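Long-range contacts in amidohydrolase (Staphylococcus aureus, PDB 3NUR), which probably hydrolyses a carbon-nitrogen or related bond in a substrate not yet identified, as a metal-dependent amidohydrolase with a TIM-barrel fold: residues M22-F27 against I311-D316; G292-P297 against E323-F328. One frame throughout, in Å; residues are numbered along the deposited sequence.

Contact 1 of 2, residues M22-F27 against I311-D316; sequences MKSITF and ILYAAD. With CA (calcium ion), chain B.
L312 sets its CD1 methyl almost exactly over the centre of the F27 ring, 3.9 Å from the centroid and 3° off the ring normal, a CH-pi contact where the first strand of the TIM barrel, 24-31, meets 311-316, extended but not a regular strand, in the place where the last strand of such a barrel would be expected. The touching parts, 24-27 and 312-315, run nearly at right angles (86°). The same ring has Y313 O at its edge, in the ring plane, and that oxygen accepts from F27 N at 2.9 Å, on a lone pair. The Y313 ring lies on the other side of its backbone from F27, edge toward the strand, with CD2 4.0 Å from S24 CB and the CG2 methyl of T26 oblique to it; its hydroxyl bonds L325 O. T26 turns OG1 to I89 O of the neighbouring strand 87-94. A water donates to I25 O and accepts from Y313 N. Beyond the contact D316, with CG anti to its backbone N (chi1 -155°), brings OD1 onto the calcium ion, which E28, H30 and H192 also bind; D316 OD1 sits 2.1 Å from the metal.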
loop_
_atom_site.group_PDB
_atom_site.type_symbol
_atom_site.label_atom_id
_atom_site.label_comp_id
_atom_site.label_asym_id
_atom_site.label_seq_id
_atom_site.Cartn_x
_atom_site.Cartn_y
_atom_site.Cartn_z
HETATM N N MSE A 22 -3.571 20.500 12.832
HETATM C CA MSE A 22 -3.964 20.091 11.480
HETATM C C MSE A 22 -4.190 18.567 11.427
HETATM O O MSE A 22 -3.286 17.804 11.789
HETATM C CB MSE A 22 -2.901 20.513 10.463
HETATM C CG MSE A 22 -3.403 20.502 9.023
HETATM SE SE MSE A 22 -1.958 20.726 7.738
HETATM C CE MSE A 22 -1.442 22.591 8.126
ATOM N N LYS A 23 -5.383 18.137 10.970
ATOM C CA LYS A 23 -5.745 16.721 10.936
ATOM C C LYS A 23 -5.294 16.007 9.672
ATOM O O LYS A 23 -5.149 16.628 8.618
ATOM C CB LYS A 23 -7.240 16.496 11.199
ATOM C CG LYS A 23 -7.736 17.023 12.541
ATOM C CD LYS A 23 -7.316 16.155 13.730
ATOM C CE LYS A 23 -7.631 16.836 15.038
ATOM N NZ LYS A 23 -9.086 17.095 15.197
ATOM N N SER A 24 -5.041 14.698 9.796
ATOM C CA SER A 24 -4.537 13.920 8.679
ATOM C C SER A 24 -5.401 12.750 8.308
ATOM O O SER A 24 -6.230 12.292 9.109
ATOM C CB SER A 24 -3.123 13.423 8.984
ATOM O OG SER A 24 -3.118 12.491 10.058
ATOM N N ILE A 25 -5.191 12.263 7.084
ATOM C CA ILE A 25 -5.759 11.015 6.558
ATOM C C ILE A 25 -4.504 10.112 6.448
ATOM O O ILE A 25 -3.529 10.507 5.797
ATOM C CB ILE A 25 -6.472 11.168 5.191
ATOM C CG1 ILE A 25 -7.662 12.161 5.258
ATOM C CG2 ILE A 25 -6.956 9.786 4.677
ATOM C CD1 ILE A 25 -8.187 12.626 3.829
ATOM N N THR A 26 -4.509 8.935 7.093
ATOM C CA THR A 26 -3.348 8.026 7.062
ATOM C C THR A 26 -3.692 6.792 6.194
ATOM O O THR A 26 -4.790 6.218 6.320
ATOM C CB THR A 26 -2.787 7.747 8.456
ATOM O OG1 THR A 26 -3.833 7.265 9.283
ATOM C CG2 THR A 26 -2.124 8.985 9.116
ATOM N N PHE A 27 -2.766 6.408 5.303
ATOM C CA PHE A 27 -3.040 5.414 4.265
ATOM C C PHE A 27 -2.574 3.967 4.429
ATOM O O PHE A 27 -2.981 3.108 3.633
ATOM C CB PHE A 27 -2.609 5.980 2.911
ATOM C CG PHE A 27 -3.600 6.946 2.314
ATOM C CD1 PHE A 27 -4.505 6.525 1.343
ATOM C CD2 PHE A 27 -3.616 8.285 2.707
ATOM C CE1 PHE A 27 -5.431 7.416 0.790
ATOM C CE2 PHE A 27 -4.522 9.186 2.130
ATOM C CZ PHE A 27 -5.418 8.744 1.175
ATOM N N ILE A 311 2.446 12.898 -2.630
ATOM C CA ILE A 311 2.789 12.345 -1.319
ATOM C C ILE A 311 1.563 12.245 -0.419
ATOM O O ILE A 311 0.833 13.223 -0.234
ATOM C CB ILE A 311 3.956 13.140 -0.652
ATOM C CG1 ILE A 311 5.213 13.175 -1.572
ATOM C CG2 ILE A 311 4.297 12.591 0.743
ATOM C CD1 ILE A 311 6.258 14.212 -1.138
ATOM N N LEU A 312 1.357 11.058 0.150
ATOM C CA LEU A 312 0.268 10.794 1.094
ATOM C C LEU A 312 0.866 10.457 2.447
ATOM O O LEU A 312 2.021 10.069 2.503
ATOM C CB LEU A 312 -0.621 9.626 0.609
ATOM C CG LEU A 312 -1.292 9.782 -0.747
ATOM C CD1 LEU A 312 -1.993 8.477 -1.159
ATOM C CD2 LEU A 312 -2.263 10.960 -0.759
ATOM N N TYR A 313 0.112 10.645 3.537
ATOM C CA TYR A 313 0.616 10.367 4.877
ATOM C C TYR A 313 0.224 8.960 5.328
ATOM O O TYR A 313 -0.755 8.407 4.831
ATOM C CB TYR A 313 0.141 11.461 5.851
ATOM C CG TYR A 313 1.100 11.787 6.977
ATOM C CD1 TYR A 313 2.479 11.725 6.789
ATOM C CD2 TYR A 313 0.627 12.207 8.221
ATOM C CE1 TYR A 313 3.368 12.075 7.810
ATOM C CE2 TYR A 313 1.506 12.560 9.249
ATOM C CZ TYR A 313 2.874 12.482 9.042
ATOM O OH TYR A 313 3.737 12.810 10.062
ATOM N N ALA A 314 1.031 8.351 6.193
ATOM C CA ALA A 314 0.805 6.969 6.669
ATOM C C ALA A 314 1.699 6.701 7.863
ATOM O O ALA A 314 2.827 7.195 7.898
ATOM C CB ALA A 314 1.116 5.965 5.561
ATOM N N ALA A 315 1.216 5.889 8.817
ATOM C CA ALA A 315 1.949 5.567 10.044
ATOM C C ALA A 315 2.395 4.112 10.157
ATOM O O ALA A 315 3.234 3.820 11.004
ATOM C CB ALA A 315 1.064 5.881 11.255
ATOM N N ASP A 316 1.773 3.195 9.392
ATOM C CA ASP A 316 1.995 1.732 9.519
ATOM C C ASP A 316 1.470 1.253 10.894
ATOM O O ASP A 316 1.959 0.270 11.473
ATOM C CB ASP A 316 3.469 1.315 9.266
ATOM C CG ASP A 316 3.608 -0.116 8.793
ATOM O OD1 ASP A 316 2.587 -0.690 8.315
ATOM O OD2 ASP A 316 4.716 -0.710 8.978
HETATM CA CA CA B . 2.463 -1.914 6.579
HETATM O O HOH W 1 -2.535 11.964 3.669
HETATM O O HOH W 2 4.644 -1.925 6.599
HETATM O O HOH W 3 2.763 -3.944 7.518
#

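Contact 2 of 2, residues G292-P297 against E323-F328; sequences GMLTKP and EKLGVF
L294 lies across the ring of F328, and the tight half of this contact is built from these two side chains. The CB of L294 stands over the middle of the ring, 3.7 Å from its centroid and 12° off the normal, a CH-pi contact. L294 CD2 lies on the same face, near the CD2–CE2 edge of the ring, 3.8 Å from F328 CD2, while the peptide that follows L294 runs over the outer part: L294 C is 3.4 Å from F328 CE1, and T295 N approaches CZ obliquely. F328 meets L294 because its CG is anti to the backbone N (chi1 176°), which carries the ring out from the short helix 325-328. The other branch of L294, CD1, meets the start of that helix, 3.6 Å from L325 N and 4.1 Å from L325 CD1. L294 is the centre of an inverse gamma turn, closed by a weak bond from T295 N to M293 O, and it leads into helix 296-306; the contact thus joins two loop-to-helix junctions in the last part of the TIM barrel chain, which flank 311-316 along the chain. K324 O accepts from both F328 N and V327 N in this weakly bonded turn. No direct hydrogen bond crosses between the segments, and toward solvent the packing gives way to long polar side chains. There K324 NZ holds a water at 2.8 Å that donates in turn to L294 O, so this polar link is indirect; the same ammonium forms a salt bridge with E331. K296 brings its backbone N to the edge of the F328 ring, but its chain leads away, and its NZ pairs with D300.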
loop_
_atom_site.group_PDB
_atom_site.type_symbol
_atom_site.label_atom_id
_atom_site.label_comp_id
_atom_site.label_asym_id
_atom_site.label_seq_id
_atom_site.Cartn_x
_atom_site.Cartn_y
_atom_site.Cartn_z
ATOM N N GLY A 292 5.182 5.385 8.253
ATOM C CA GLY A 292 5.678 5.652 9.602
ATOM C C GLY A 292 7.183 5.808 9.745
ATOM O O GLY A 292 7.688 5.861 10.874
HETATM N N MSE A 293 7.919 5.913 8.612
HETATM C CA MSE A 293 9.380 6.114 8.638
HETATM C C MSE A 293 9.577 7.630 8.509
HETATM O O MSE A 293 9.675 8.151 7.409
HETATM C CB MSE A 293 10.071 5.371 7.472
HETATM C CG MSE A 293 10.011 3.853 7.578
HETATM SE SE MSE A 293 10.588 3.014 5.877
HETATM C CE MSE A 293 12.149 4.017 5.472
ATOM N N LEU A 294 9.551 8.330 9.642
ATOM C CA LEU A 294 9.533 9.786 9.660
ATOM C C LEU A 294 10.920 10.377 9.639
ATOM O O LEU A 294 11.421 10.889 10.642
ATOM C CB LEU A 294 8.643 10.289 10.814
ATOM C CG LEU A 294 7.212 9.685 10.879
ATOM C CD1 LEU A 294 6.423 10.294 12.021
ATOM C CD2 LEU A 294 6.464 9.825 9.550
ATOM N N THR A 295 11.554 10.268 8.465
ATOM C CA THR A 295 12.940 10.675 8.281
ATOM C C THR A 295 13.032 11.703 7.162
ATOM O O THR A 295 12.478 11.489 6.081
ATOM C CB THR A 295 13.808 9.424 8.079
ATOM O OG1 THR A 295 13.293 8.683 6.963
ATOM C CG2 THR A 295 13.845 8.517 9.342
ATOM N N LYS A 296 13.648 12.854 7.459
ATOM C CA LYS A 296 13.757 13.965 6.506
ATOM C C LYS A 296 14.518 13.671 5.187
ATOM O O LYS A 296 14.040 14.107 4.134
ATOM C CB LYS A 296 14.308 15.226 7.207
ATOM C CG LYS A 296 14.223 16.485 6.363
ATOM C CD LYS A 296 14.651 17.750 7.119
ATOM C CE LYS A 296 14.611 18.997 6.250
ATOM N NZ LYS A 296 15.645 18.970 5.161
ATOM N N PRO A 297 15.707 13.022 5.178
ATOM C CA PRO A 297 16.419 12.855 3.890
ATOM C C PRO A 297 15.621 12.159 2.783
ATOM O O PRO A 297 15.680 12.581 1.628
ATOM C CB PRO A 297 17.698 12.104 4.285
ATOM C CG PRO A 297 17.879 12.420 5.772
ATOM C CD PRO A 297 16.484 12.445 6.301
ATOM N N GLU A 323 5.605 8.267 17.506
ATOM C CA GLU A 323 5.314 9.287 18.519
ATOM C C GLU A 323 5.334 10.720 17.970
ATOM O O GLU A 323 4.707 11.595 18.571
ATOM C CB GLU A 323 6.222 9.124 19.762
ATOM C CG GLU A 323 7.660 9.583 19.566
ATOM C CD GLU A 323 8.695 9.022 20.526
ATOM O OE1 GLU A 323 8.649 7.804 20.817
ATOM O OE2 GLU A 323 9.594 9.793 20.934
ATOM N N LYS A 324 6.018 10.943 16.823
ATOM C CA LYS A 324 6.141 12.258 16.166
ATOM C C LYS A 324 5.232 12.419 14.931
ATOM O O LYS A 324 5.346 13.417 14.205
ATOM C CB LYS A 324 7.607 12.521 15.779
ATOM C CG LYS A 324 8.494 12.882 16.978
ATOM C CD LYS A 324 9.956 13.055 16.565
ATOM C CE LYS A 324 10.249 14.390 15.907
ATOM N NZ LYS A 324 11.381 14.294 14.946
ATOM N N LEU A 325 4.291 11.465 14.712
ATOM C CA LEU A 325 3.387 11.562 13.566
ATOM C C LEU A 325 2.699 12.933 13.439
ATOM O O LEU A 325 2.724 13.538 12.364
ATOM C CB LEU A 325 2.359 10.418 13.576
ATOM C CG LEU A 325 1.579 10.281 12.271
ATOM C CD1 LEU A 325 2.457 9.640 11.161
ATOM C CD2 LEU A 325 0.360 9.468 12.475
ATOM N N GLY A 326 2.174 13.442 14.547
ATOM C CA GLY A 326 1.451 14.709 14.566
ATOM C C GLY A 326 2.270 15.976 14.429
ATOM O O GLY A 326 1.689 17.048 14.232
ATOM N N VAL A 327 3.622 15.880 14.539
ATOM C CA VAL A 327 4.488 17.058 14.434
ATOM C C VAL A 327 5.521 16.980 13.294
ATOM O O VAL A 327 6.121 17.996 12.959
ATOM C CB VAL A 327 5.149 17.440 15.800
ATOM C CG1 VAL A 327 4.088 17.744 16.867
ATOM C CG2 VAL A 327 6.115 16.362 16.279
ATOM N N PHE A 328 5.722 15.792 12.700
ATOM C CA PHE A 328 6.730 15.582 11.656
ATOM C C PHE A 328 6.609 16.547 10.493
ATOM O O PHE A 328 7.620 17.080 10.040
ATOM C CB PHE A 328 6.737 14.130 11.166
ATOM C CG PHE A 328 7.689 13.826 10.026
ATOM C CD1 PHE A 328 9.066 13.891 10.209
ATOM C CD2 PHE A 328 7.205 13.432 8.780
ATOM C CE1 PHE A 328 9.942 13.610 9.150
ATOM C CE2 PHE A 328 8.085 13.097 7.737
ATOM C CZ PHE A 328 9.449 13.189 7.933
HETATM O O HOH W 4 10.459 12.226 13.298
#

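In the fold
Contact 1 is buried throughout, whereas contact 2 lies farther from the centre of the chain and is partly open to solvent. Contact 1 ties strand 24-31 to 311-316 beside the calcium site by a backbone hydrogen bond, a bridging water and a leucine over a phenyl face; contact 2 also sets a leucine against a phenylalanine, but has no direct hydrogen bond, only a water-mediated link, and lysines at its margin. Segment 311-316 lies between the segments of contact 2 along the chain and touches both: A314 O faces G292 N at 3.0 Å, probably a hydrogen bond, and A315 CB packs on L325 CD2 at 3.9 Å.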